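Local coordinates for Sso-CP2 metallo-carboxypetidase (PDB 4MMO), which is a zinc metallo-carboxypeptidase of the M20 family, which probably hydrolyses peptides from the carboxyl end, at residues A[12-17]-A[28-33]; A[22-27]-A[49-54]; A[34-37]-A[42-45]. One frame throughout, in Å; residues are numbered along the deposited sequence.

Interaction 1 (A[12-17]-A[28-33])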
ATOM      1  N   LEU A  12      20.497  -2.754 -28.582  1.00 27.03           N
ATOM      2  CA  LEU A  12      19.242  -3.080 -27.914  1.00 40.94           C
ATOM      3  C   LEU A  12      19.279  -4.430 -27.191  1.00 53.33           C
ATOM      4  O   LEU A  12      18.531  -4.649 -26.239  1.00 45.46           O
ATOM      5  CB  LEU A  12      18.100  -3.084 -28.931  1.00 37.22           C
ATOM      6  CG  LEU A  12      17.600  -1.720 -29.424  1.00 38.41           C
ATOM      7  CD1 LEU A  12      16.611  -1.897 -30.566  1.00 26.92           C
ATOM      8  CD2 LEU A  12      16.953  -0.939 -28.290  1.00 45.53           C
ATOM      9  N   LYS A  13      20.140  -5.335 -27.646  1.00 34.90           N
ATOM     10  CA  LYS A  13      20.225  -6.661 -27.049  1.00 49.12           C
ATOM     11  C   LYS A  13      20.942  -6.622 -25.707  1.00 46.41           C
ATOM     12  O   LYS A  13      20.856  -7.567 -24.927  1.00 52.87           O
ATOM     13  CB  LYS A  13      20.934  -7.632 -27.991  1.00 37.23           C
ATOM     14  CG  LYS A  13      20.055  -8.165 -29.106  1.00 33.95           C
ATOM     15  CD  LYS A  13      20.881  -8.942 -30.114  1.00 44.43           C
ATOM     16  CE  LYS A  13      20.004  -9.703 -31.092  1.00 67.94           C
ATOM     17  NZ  LYS A  13      20.810 -10.347 -32.167  1.00 82.96           N
ATOM     18  N   LYS A  14      21.649  -5.529 -25.441  1.00 38.99           N
ATOM     19  CA  LYS A  14      22.359  -5.384 -24.178  1.00 42.00           C
ATOM     20  C   LYS A  14      21.448  -4.770 -23.124  1.00 38.68           C
ATOM     21  O   LYS A  14      21.038  -3.619 -23.256  1.00 47.55           O
ATOM     22  CB  LYS A  14      23.603  -4.518 -24.348  1.00 30.17           C
ATOM     23  CG  LYS A  14      24.553  -5.014 -25.421  1.00 44.19           C
ATOM     24  CD  LYS A  14      25.982  -4.585 -25.141  1.00 59.30           C
ATOM     25  CE  LYS A  14      26.912  -4.993 -26.272  1.00 68.43           C
ATOM     26  NZ  LYS A  14      26.807  -6.443 -26.599  1.00 76.94           N
ATOM     27  N   PRO A  15      21.115  -5.539 -22.073  1.00 49.13           N
ATOM     28  CA  PRO A  15      20.308  -4.916 -21.024  1.00 44.92           C
ATOM     29  C   PRO A  15      21.108  -3.873 -20.257  1.00 40.13           C
ATOM     30  O   PRO A  15      22.337  -3.916 -20.233  1.00 44.48           O
ATOM     31  CB  PRO A  15      19.915  -6.095 -20.127  1.00 63.31           C
ATOM     32  CG  PRO A  15      20.940  -7.129 -20.377  1.00 57.35           C
ATOM     33  CD  PRO A  15      21.366  -6.966 -21.805  1.00 42.83           C
ATOM     34  N   SER A  16      20.402  -2.931 -19.648  1.00 32.64           N
ATOM     35  CA  SER A  16      21.034  -1.816 -18.967  1.00 46.53           C
ATOM     36  C   SER A  16      19.999  -1.181 -18.061  1.00 42.94           C
ATOM     37  O   SER A  16      19.739   0.019 -18.126  1.00 41.33           O
ATOM     38  CB  SER A  16      21.565  -0.800 -19.981  1.00 48.44           C
ATOM     39  OG  SER A  16      20.601  -0.547 -20.984  1.00 41.83           O
ATOM     40  N   ILE A  17      19.393  -2.011 -17.224  1.00 44.85           N
ATOM     41  CA  ILE A  17      18.404  -1.538 -16.276  1.00 45.40           C
ATOM     42  C   ILE A  17      19.142  -0.848 -15.139  1.00 49.17           C
ATOM     43  O   ILE A  17      19.893  -1.479 -14.405  1.00 45.56           O
ATOM     44  CB  ILE A  17      17.541  -2.692 -15.753  1.00 44.63           C
ATOM     45  CG1 ILE A  17      16.940  -3.466 -16.932  1.00 53.83           C
ATOM     46  CG2 ILE A  17      16.447  -2.159 -14.841  1.00 37.59           C
ATOM     47  CD1 ILE A  17      16.191  -4.722 -16.542  1.00 64.51           C
ATOM     48  N   ALA A  28      27.732   0.709 -21.126  1.00 39.55           N
ATOM     49  CA  ALA A  28      28.546   1.918 -21.164  1.00 41.16           C
ATOM     50  C   ALA A  28      29.861   1.679 -21.898  1.00 48.01           C
ATOM     51  O   ALA A  28      30.339   2.548 -22.624  1.00 49.03           O
ATOM     52  CB  ALA A  28      28.813   2.423 -19.754  1.00 35.09           C
ATOM     53  N   ASN A  29      30.443   0.500 -21.710  1.00 48.03           N
ATOM     54  CA  ASN A  29      31.703   0.166 -22.364  1.00 58.41           C
ATOM     55  C   ASN A  29      31.522  -0.081 -23.854  1.00 39.92           C
ATOM     56  O   ASN A  29      32.344   0.340 -24.663  1.00 45.15           O
ATOM     57  CB  ASN A  29      32.345  -1.061 -21.712  1.00 63.63           C
ATOM     58  CG  ASN A  29      33.428  -0.687 -20.722  1.00 74.44           C
ATOM     59  OD1 ASN A  29      34.486  -0.190 -21.105  1.00 75.20           O
ATOM     60  ND2 ASN A  29      33.168  -0.923 -19.440  1.00 81.67           N
ATOM     61  N   TYR A  30      30.450  -0.783 -24.204  1.00 32.07           N
ATOM     62  CA  TYR A  30      30.112  -1.014 -25.597  1.00 33.66           C
ATOM     63  C   TYR A  30      29.871   0.331 -26.271  1.00 42.26           C
ATOM     64  O   TYR A  30      30.366   0.591 -27.369  1.00 38.09           O
ATOM     65  CB  TYR A  30      28.862  -1.889 -25.698  1.00 40.38           C
ATOM     66  CG  TYR A  30      28.195  -1.851 -27.053  1.00 48.43           C
ATOM     67  CD1 TYR A  30      28.598  -2.705 -28.071  1.00 40.73           C
ATOM     68  CD2 TYR A  30      27.161  -0.959 -27.315  1.00 46.16           C
ATOM     69  CE1 TYR A  30      27.988  -2.673 -29.313  1.00 47.37           C
ATOM     70  CE2 TYR A  30      26.548  -0.918 -28.555  1.00 46.69           C
ATOM     71  CZ  TYR A  30      26.967  -1.775 -29.550  1.00 50.43           C
ATOM     72  OH  TYR A  30      26.359  -1.740 -30.783  1.00 50.62           O
ATOM     73  N   LEU A  31      29.118   1.193 -25.594  1.00 33.98           N
ATOM     74  CA  LEU A  31      28.758   2.488 -26.158  1.00 45.90           C
ATOM     75  C   LEU A  31      30.011   3.320 -26.393  1.00 39.96           C
ATOM     76  O   LEU A  31      30.172   3.909 -27.459  1.00 44.07           O
ATOM     77  CB  LEU A  31      27.771   3.226 -25.250  1.00 32.97           C
ATOM     78  CG  LEU A  31      27.147   4.512 -25.807  1.00 41.94           C
ATOM     79  CD1 LEU A  31      26.469   4.287 -27.165  1.00 34.73           C
ATOM     80  CD2 LEU A  31      26.149   5.072 -24.804  1.00 33.75           C
ATOM     81  N   LYS A  32      30.909   3.348 -25.414  1.00 47.58           N
ATOM     82  CA  LYS A  32      32.183   4.040 -25.582  1.00 44.60           C
ATOM     83  C   LYS A  32      32.906   3.529 -26.826  1.00 49.85           C
ATOM     84  O   LYS A  32      33.346   4.315 -27.665  1.00 51.74           O
ATOM     85  CB  LYS A  32      33.075   3.849 -24.354  1.00 53.33           C
ATOM     86  CG  LYS A  32      34.489   4.406 -24.523  1.00 64.49           C
ATOM     87  CD  LYS A  32      35.448   3.875 -23.472  1.00 55.63           C
ATOM     88  CE  LYS A  32      36.872   3.799 -24.015  1.00 70.49           C
ATOM     89  NZ  LYS A  32      37.888   4.286 -23.043  1.00 82.72           N
ATOM     90  N   GLU A  33      33.028   2.210 -26.933  1.00 47.65           N
ATOM     91  CA  GLU A  33      33.748   1.591 -28.041  1.00 53.37           C
ATOM     92  C   GLU A  33      33.069   1.889 -29.367  1.00 49.04           C
ATOM     93  O   GLU A  33      33.727   2.167 -30.366  1.00 61.85           O
ATOM     94  CB  GLU A  33      33.832   0.076 -27.834  1.00 46.69           C
ATOM     95  CG  GLU A  33      34.755  -0.339 -26.696  1.00 67.22           C
ATOM     96  CD  GLU A  33      34.545  -1.781 -26.267  1.00 92.87           C
ATOM     97  OE1 GLU A  33      33.951  -2.560 -27.043  1.00 89.57           O
ATOM     98  OE2 GLU A  33      34.972  -2.134 -25.147  1.00102.77           O
TER

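Interaction 2 (A[22-27]-A[49-54]). With SO4 (sulfate ion), chain E.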
ATOM      1  N   GLU A  22      21.635  -3.914 -13.779  1.00 36.28           N
ATOM      2  CA  GLU A  22      21.882  -5.066 -14.640  1.00 46.64           C
ATOM      3  C   GLU A  22      22.329  -4.658 -16.046  1.00 58.20           C
ATOM      4  O   GLU A  22      21.535  -4.162 -16.849  1.00 45.94           O
ATOM      5  CB  GLU A  22      20.626  -5.938 -14.709  1.00 59.67           C
ATOM      6  CG  GLU A  22      20.883  -7.382 -15.094  1.00 86.06           C
ATOM      7  CD  GLU A  22      19.748  -8.300 -14.678  1.00115.98           C
ATOM      8  OE1 GLU A  22      18.641  -7.793 -14.397  1.00122.77           O
ATOM      9  OE2 GLU A  22      19.963  -9.529 -14.622  1.00127.68           O
ATOM     10  N   GLY A  23      23.611  -4.869 -16.325  1.00 49.40           N
ATOM     11  CA  GLY A  23      24.162  -4.655 -17.650  1.00 45.73           C
ATOM     12  C   GLY A  23      24.655  -3.242 -17.902  1.00 52.37           C
ATOM     13  O   GLY A  23      25.144  -2.940 -18.992  1.00 36.71           O
ATOM     14  N   ILE A  24      24.537  -2.383 -16.894  1.00 38.63           N
ATOM     15  CA  ILE A  24      24.946  -0.989 -17.008  1.00 49.37           C
ATOM     16  C   ILE A  24      26.387  -0.831 -17.490  1.00 57.59           C
ATOM     17  O   ILE A  24      26.639  -0.138 -18.473  1.00 51.46           O
ATOM     18  CB  ILE A  24      24.776  -0.251 -15.659  1.00 42.11           C
ATOM     19  CG1 ILE A  24      23.290  -0.066 -15.338  1.00 47.34           C
ATOM     20  CG2 ILE A  24      25.485   1.109 -15.670  1.00 58.63           C
ATOM     21  CD1 ILE A  24      22.538   0.882 -16.291  1.00 43.47           C
ATOM     22  N   ASP A  25      27.328  -1.467 -16.800  1.00 49.07           N
ATOM     23  CA  ASP A  25      28.745  -1.271 -17.096  1.00 53.94           C
ATOM     24  C   ASP A  25      29.133  -1.798 -18.477  1.00 54.77           C
ATOM     25  O   ASP A  25      29.930  -1.177 -19.180  1.00 59.86           O
ATOM     26  CB  ASP A  25      29.615  -1.922 -16.019  1.00 71.30           C
ATOM     27  CG  ASP A  25      29.505  -1.220 -14.680  1.00 88.70           C
ATOM     28  OD1 ASP A  25      29.397   0.025 -14.668  1.00 83.88           O
ATOM     29  OD2 ASP A  25      29.525  -1.912 -13.639  1.00 88.69           O
ATOM     30  N   GLU A  26      28.570  -2.939 -18.862  1.00 38.63           N
ATOM     31  CA  GLU A  26      28.833  -3.504 -20.183  1.00 48.68           C
ATOM     32  C   GLU A  26      28.341  -2.558 -21.273  1.00 39.97           C
ATOM     33  O   GLU A  26      29.048  -2.288 -22.244  0.73 39.73           O
ATOM     34  CB  GLU A  26      28.147  -4.863 -20.336  1.00 38.41           C
ATOM     35  N   THR A  27      27.121  -2.059 -21.100  1.00 40.86           N
ATOM     36  CA  THR A  27      26.509  -1.168 -22.072  1.00 49.51           C
ATOM     37  C   THR A  27      27.332   0.103 -22.241  1.00 36.43           C
ATOM     38  O   THR A  27      27.612   0.516 -23.363  1.00 37.42           O
ATOM     39  CB  THR A  27      25.078  -0.813 -21.660  1.00 51.59           C
ATOM     40  OG1 THR A  27      24.312  -2.019 -21.552  1.00 39.55           O
ATOM     41  CG2 THR A  27      24.424   0.119 -22.689  1.00 36.15           C
ATOM     42  N   LYS A  49      29.675   8.988  -8.766  1.00 52.42           N
ATOM     43  CA  LYS A  49      29.372   8.277  -7.532  1.00 65.53           C
ATOM     44  C   LYS A  49      28.472   7.068  -7.798  1.00 74.90           C
ATOM     45  O   LYS A  49      28.257   6.241  -6.910  1.00 75.76           O
ATOM     46  CB  LYS A  49      28.703   9.216  -6.529  1.00 79.70           C
ATOM     47  CG  LYS A  49      29.587  10.359  -6.044  1.00 85.75           C
ATOM     48  CD  LYS A  49      28.872  11.183  -4.982  1.00104.89           C
ATOM     49  CE  LYS A  49      29.777  12.245  -4.378  1.00115.31           C
ATOM     50  NZ  LYS A  49      29.935  13.431  -5.263  1.00115.02           N
ATOM     51  N   GLY A  50      27.947   6.981  -9.018  1.00 77.03           N
ATOM     52  CA  GLY A  50      27.138   5.849  -9.441  1.00 71.57           C
ATOM     53  C   GLY A  50      27.528   5.369 -10.829  1.00 72.96           C
ATOM     54  O   GLY A  50      28.710   5.200 -11.131  1.00 45.52           O
ATOM     55  N   HIS A  51      26.532   5.160 -11.683  1.00 64.81           N
ATOM     56  CA  HIS A  51      26.778   4.646 -13.026  1.00 57.96           C
ATOM     57  C   HIS A  51      27.628   5.624 -13.839  1.00 46.93           C
ATOM     58  O   HIS A  51      27.547   6.836 -13.642  1.00 43.52           O
ATOM     59  CB  HIS A  51      25.451   4.358 -13.723  1.00 57.88           C
ATOM     60  CG  HIS A  51      24.571   3.413 -12.963  1.00 74.64           C
ATOM     61  ND1 HIS A  51      25.077   2.439 -12.131  1.00 73.21           N
ATOM     62  CD2 HIS A  51      23.223   3.298 -12.905  1.00 61.56           C
ATOM     63  CE1 HIS A  51      24.077   1.760 -11.595  1.00 69.88           C
ATOM     64  NE2 HIS A  51      22.944   2.260 -12.048  1.00 65.78           N
ATOM     65  N   PRO A  52      28.460   5.096 -14.750  1.00 44.97           N
ATOM     66  CA  PRO A  52      29.421   5.947 -15.455  1.00 54.22           C
ATOM     67  C   PRO A  52      28.792   6.738 -16.596  1.00 59.52           C
ATOM     68  O   PRO A  52      27.705   6.404 -17.068  1.00 46.11           O
ATOM     69  CB  PRO A  52      30.421   4.938 -16.013  1.00 52.38           C
ATOM     70  CG  PRO A  52      29.598   3.731 -16.281  1.00 41.52           C
ATOM     71  CD  PRO A  52      28.531   3.699 -15.209  1.00 37.29           C
ATOM     72  N   VAL A  53      29.496   7.779 -17.027  1.00 55.99           N
ATOM     73  CA  VAL A  53      29.059   8.632 -18.123  1.00 36.67           C
ATOM     74  C   VAL A  53      29.991   8.441 -19.314  1.00 40.19           C
ATOM     75  O   VAL A  53      31.213   8.419 -19.156  1.00 56.55           O
ATOM     76  CB  VAL A  53      29.062  10.119 -17.685  1.00 41.67           C
ATOM     77  CG1 VAL A  53      29.003  11.057 -18.879  1.00 51.99           C
ATOM     78  CG2 VAL A  53      27.900  10.394 -16.747  1.00 47.94           C
ATOM     79  N   VAL A  54      29.415   8.297 -20.503  1.00 39.23           N
ATOM     80  CA  VAL A  54      30.205   8.260 -21.728  1.00 39.50           C
ATOM     81  C   VAL A  54      30.278   9.660 -22.319  1.00 48.73           C
ATOM     82  O   VAL A  54      29.251  10.293 -22.561  1.00 40.98           O
ATOM     83  CB  VAL A  54      29.603   7.317 -22.779  1.00 42.70           C
ATOM     84  CG1 VAL A  54      30.536   7.208 -23.980  1.00 39.07           C
ATOM     85  CG2 VAL A  54      29.340   5.946 -22.183  1.00 46.05           C
TER
HETATM   86  S   SO4 E 503      27.125  -4.628 -15.010  1.00 98.15           S
HETATM   87  O1  SO4 E 503      28.055  -5.207 -14.042  1.00 96.83           O
HETATM   88  O2  SO4 E 503      27.703  -4.710 -16.350  1.00 64.93           O
HETATM   89  O3  SO4 E 503      25.863  -5.367 -14.980  1.00 78.45           O
HETATM   90  O4  SO4 E 503      26.878  -3.228 -14.665  1.00 84.37           O
HETATM   91  O   HOH W   1      27.920   1.357 -12.451  1.00 54.47           O

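Interaction 3 (A[34-37]-A[42-45])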
ATOM      1  N   THR A  34      31.744   1.827 -29.363  1.00 35.35           N
ATOM      2  CA  THR A  34      30.957   2.062 -30.559  1.00 42.17           C
ATOM      3  C   THR A  34      31.112   3.505 -31.049  1.00 43.87           C
ATOM      4  O   THR A  34      31.201   3.751 -32.250  1.00 45.50           O
ATOM      5  CB  THR A  34      29.479   1.761 -30.290  1.00 49.52           C
ATOM      6  OG1 THR A  34      29.348   0.410 -29.828  1.00 45.44           O
ATOM      7  CG2 THR A  34      28.646   1.949 -31.549  1.00 43.30           C
ATOM      8  N   VAL A  35      31.144   4.454 -30.118  1.00 46.31           N
ATOM      9  CA  VAL A  35      31.321   5.858 -30.475  1.00 45.96           C
ATOM     10  C   VAL A  35      32.653   6.046 -31.192  1.00 47.74           C
ATOM     11  O   VAL A  35      32.717   6.700 -32.233  1.00 58.16           O
ATOM     12  CB  VAL A  35      31.247   6.777 -29.230  1.00 54.03           C
ATOM     13  CG1 VAL A  35      31.754   8.184 -29.542  1.00 39.39           C
ATOM     14  CG2 VAL A  35      29.822   6.846 -28.708  1.00 53.88           C
ATOM     15  N   GLU A  36      33.709   5.464 -30.633  1.00 57.37           N
ATOM     16  CA  GLU A  36      35.041   5.559 -31.218  1.00 56.12           C
ATOM     17  C   GLU A  36      35.079   4.918 -32.599  1.00 53.62           C
ATOM     18  O   GLU A  36      35.682   5.455 -33.525  1.00 52.17           O
ATOM     19  CB  GLU A  36      36.069   4.888 -30.306  1.00 55.33           C
ATOM     20  CG  GLU A  36      36.214   5.563 -28.954  1.00 60.57           C
ATOM     21  CD  GLU A  36      37.246   4.899 -28.070  1.00 64.61           C
ATOM     22  OE1 GLU A  36      37.341   3.655 -28.095  1.00 69.68           O
ATOM     23  OE2 GLU A  36      37.963   5.623 -27.348  1.00 64.19           O
ATOM     24  N   LYS A  37      34.432   3.767 -32.729  1.00 43.44           N
ATOM     25  CA  LYS A  37      34.381   3.052 -33.997  1.00 43.10           C
ATOM     26  C   LYS A  37      33.703   3.895 -35.070  1.00 53.44           C
ATOM     27  O   LYS A  37      34.241   4.079 -36.163  1.00 52.96           O
ATOM     28  CB  LYS A  37      33.624   1.732 -33.823  1.00 60.85           C
ATOM     29  CG  LYS A  37      33.459   0.912 -35.096  1.00 78.39           C
ATOM     30  CD  LYS A  37      32.365  -0.130 -34.926  1.00 91.57           C
ATOM     31  CE  LYS A  37      32.098  -0.879 -36.219  1.00104.59           C
ATOM     32  NZ  LYS A  37      33.218  -1.787 -36.585  1.00118.47           N
ATOM     33  N   LYS A  42      38.136   9.971 -29.880  1.00 52.39           N
ATOM     34  CA  LYS A  42      38.320   9.349 -28.576  1.00 55.50           C
ATOM     35  C   LYS A  42      37.077   9.543 -27.706  1.00 59.42           C
ATOM     36  O   LYS A  42      36.569  10.658 -27.573  1.00 53.71           O
ATOM     37  CB  LYS A  42      39.555   9.938 -27.888  1.00 69.94           C
ATOM     38  CG  LYS A  42      39.793   9.443 -26.469  1.00 87.81           C
ATOM     39  CD  LYS A  42      41.221   9.729 -26.020  1.00 98.94           C
ATOM     40  CE  LYS A  42      41.273  10.315 -24.618  1.00 98.57           C
ATOM     41  NZ  LYS A  42      40.734  11.703 -24.571  1.00102.09           N
ATOM     42  N   ALA A  43      36.585   8.446 -27.133  1.00 52.14           N
ATOM     43  CA  ALA A  43      35.466   8.488 -26.195  1.00 43.88           C
ATOM     44  C   ALA A  43      35.938   8.024 -24.822  1.00 53.44           C
ATOM     45  O   ALA A  43      36.807   7.156 -24.721  1.00 49.54           O
ATOM     46  CB  ALA A  43      34.331   7.613 -26.688  1.00 41.16           C
ATOM     47  N   ASN A  44      35.352   8.595 -23.771  1.00 39.67           N
ATOM     48  CA  ASN A  44      35.793   8.332 -22.404  1.00 44.02           C
ATOM     49  C   ASN A  44      34.670   7.869 -21.485  1.00 57.64           C
ATOM     50  O   ASN A  44      33.596   8.468 -21.453  1.00 50.68           O
ATOM     51  CB  ASN A  44      36.431   9.591 -21.814  1.00 54.62           C
ATOM     52  CG  ASN A  44      37.548  10.137 -22.679  1.00 83.43           C
ATOM     53  OD1 ASN A  44      38.666   9.625 -22.659  1.00 82.69           O
ATOM     54  ND2 ASN A  44      37.252  11.185 -23.444  1.00 86.65           N
ATOM     55  N   LEU A  45      34.925   6.791 -20.748  1.00 54.44           N
ATOM     56  CA  LEU A  45      34.092   6.433 -19.608  1.00 46.83           C
ATOM     57  C   LEU A  45      34.552   7.264 -18.428  1.00 53.21           C
ATOM     58  O   LEU A  45      35.680   7.111 -17.953  1.00 75.86           O
ATOM     59  CB  LEU A  45      34.222   4.952 -19.256  1.00 51.80           C
ATOM     60  CG  LEU A  45      33.436   3.926 -20.069  1.00 62.58           C
ATOM     61  CD1 LEU A  45      33.685   2.541 -19.507  1.00 75.23           C
ATOM     62  CD2 LEU A  45      31.952   4.233 -20.062  1.00 79.31           C
TER

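Interaction 1 (A[12-17]-A[28-33])
The hydroxyl of Tyr30, the residue that Lys14 touches, is hydrogen-bonded to OE1 of Glu10 and makes a weak hydrogen bond with Thr7 O. Both belong to helix 3-12, so the far end of the ring is tied to the preceding helix. Lys14 meets the near end of the same ring. Its CE sits 3.4 Å from Tyr30 CD1. The same methylene is 3.5 Å from Tyr30 CG and 3.7 Å from Tyr30 CB. One carbon further back, Lys14 CD is 4.0 Å from Tyr30 CB. The two side chains cross at about a right angle, and the lysine comes at the ring obliquely. The ammonium NZ is farther off, 4.4 Å from Tyr30 CD1, because the chain bends at its last torsion (chi4 -53°). The touch is therefore made by the aliphatic part of the lysine, with no hydrogen bond between the segments. Here the chain leaves helix 3-12, runs through a loop and then enters helix 24-39. Tyr30 lies on the second helix and reaches back to the first, with CG opposite the backbone N (chi1 163°). Lys14 starts from the loop and also touches Thr27 on the second helix. A leucine at Tyr30 would probably leave Glu10 without its hydroxyl mate and give Lys14 CD and CE less surface to lie against. Other flanks of helix 24-39 are occupied too: Leu31 packs on Leu109 of helix 102-121, and Lys32 packs on Ala43 and Leu45 of strand 43-46.

Interaction 2 (A[22-27]-A[49-54])
The N-terminal end of helix 24-39, capped by Gly23, packs on the loop that leads into strand 53-58. Ile24 carries most of the contact. Its CG2 methyl lies over one face of the His51 ring, offset toward the rim, in a CH-pi contact 4.0 Å from the ring centroid and 26° off the normal. CG2 points that way because it is the branch opposite the backbone N. The same methyl also touches Pro52 CD. Asp25 adds a second touch, with OD1 3.8 Å from Pro52 CD. A water bridges the two side chains Asp25 and His51: it donates to Asp25 OD1 at 3.0 Å and is also hydrogen-bonded to His51 ND1 at 3.1 Å. The helix end faces a sulfate, probably taken from the crystallisation liquor. Gly23 N reaches sulfate O3 at 2.7 Å. Asp25 N reaches O4 of the sulfate at 2.8 Å, in an almost straight bond (170° at the hydrogen). Glu26 N completes the set with sulfate O2 at 3.2 Å. These backbone amides, at the positive end of the helix dipole, probably help to offset the anion's charge. Gly23 is the N-cap, and at its positive phi a beta carbon would collide with the carbonyl before it. Its own O accepts from both Thr27 N and Thr27 OG1, the hydroxyl at 2.8 Å from Gly23 O and above the carbonyl plane. Beyond Pro52, strand 53-58 lies between two others: Val53 bonds through its backbone to Glu46 of strand 43-46, and Val54 to Tyr133 of strand 128-134. Helix 24-39 packs on this part of the sheet, its side chains touching strands 43-46 and 53-58.

Interaction 3 (A[34-37]-A[42-45])
Glu36 and Val35 meet Ala43 where the chain passes from helix 24-39 to strand 43-46, an outermost strand of the mixed sheet within this chain. One hydrogen bond crosses the contact. Ala43 N donates to Glu36 OE2 at 3.1 Å, with 167° at the hydrogen. The oxygen is met on its anti side, 17° out of the carboxylate plane. Glu36 gets there with CG opposite the carbonyl carbon (chi1 -64°) and a chain extended beyond CG. The bond spans the turn and ties the helix to the backbone at Ala43. The carbonyl O of Ala43 also lies 3.3 Å from Glu36 OE2. Both are acceptors, so that pair is not a bond and is probably mildly unfavourable. Lys42 takes part mainly through its backbone, with CA 3.9 Å from Glu36 OE2, while its CB points away from the helix. The remaining contacts are apolar. Val35 and Ala43 both touch Ala56 of strand 53-58. On its other flank, the helix packs through Thr34 on Thr7 of helix 3-12. The Ala43 methyl is met by two helix carbons, Val35 CG1 at 3.9 Å and Glu36 CG at 3.6 Å.

In the fold
All three interactions use helix 24-39. Interaction 2 takes its first turn, interaction 1 the middle and interaction 3 a later turn. Interactions 1 and 2 are about 8 Å apart between centres and touch directly: Ile17 N lies 3.1 Å from Glu22 O, probably a hydrogen bond. Interaction 3 is about 14 Å from interaction 2, centre to centre. They share the mixed sheet, where Val54 CG2 packs 3.8 Å from Leu45 CD2. The zinc ion, held by His71, Asp104 and Glu163, is nearest to interaction 2. The Ile24 side chain is about 12 Å from the metal and about 9 Å from the side chain of His71. Interactions 1 and 3 lie away from the site.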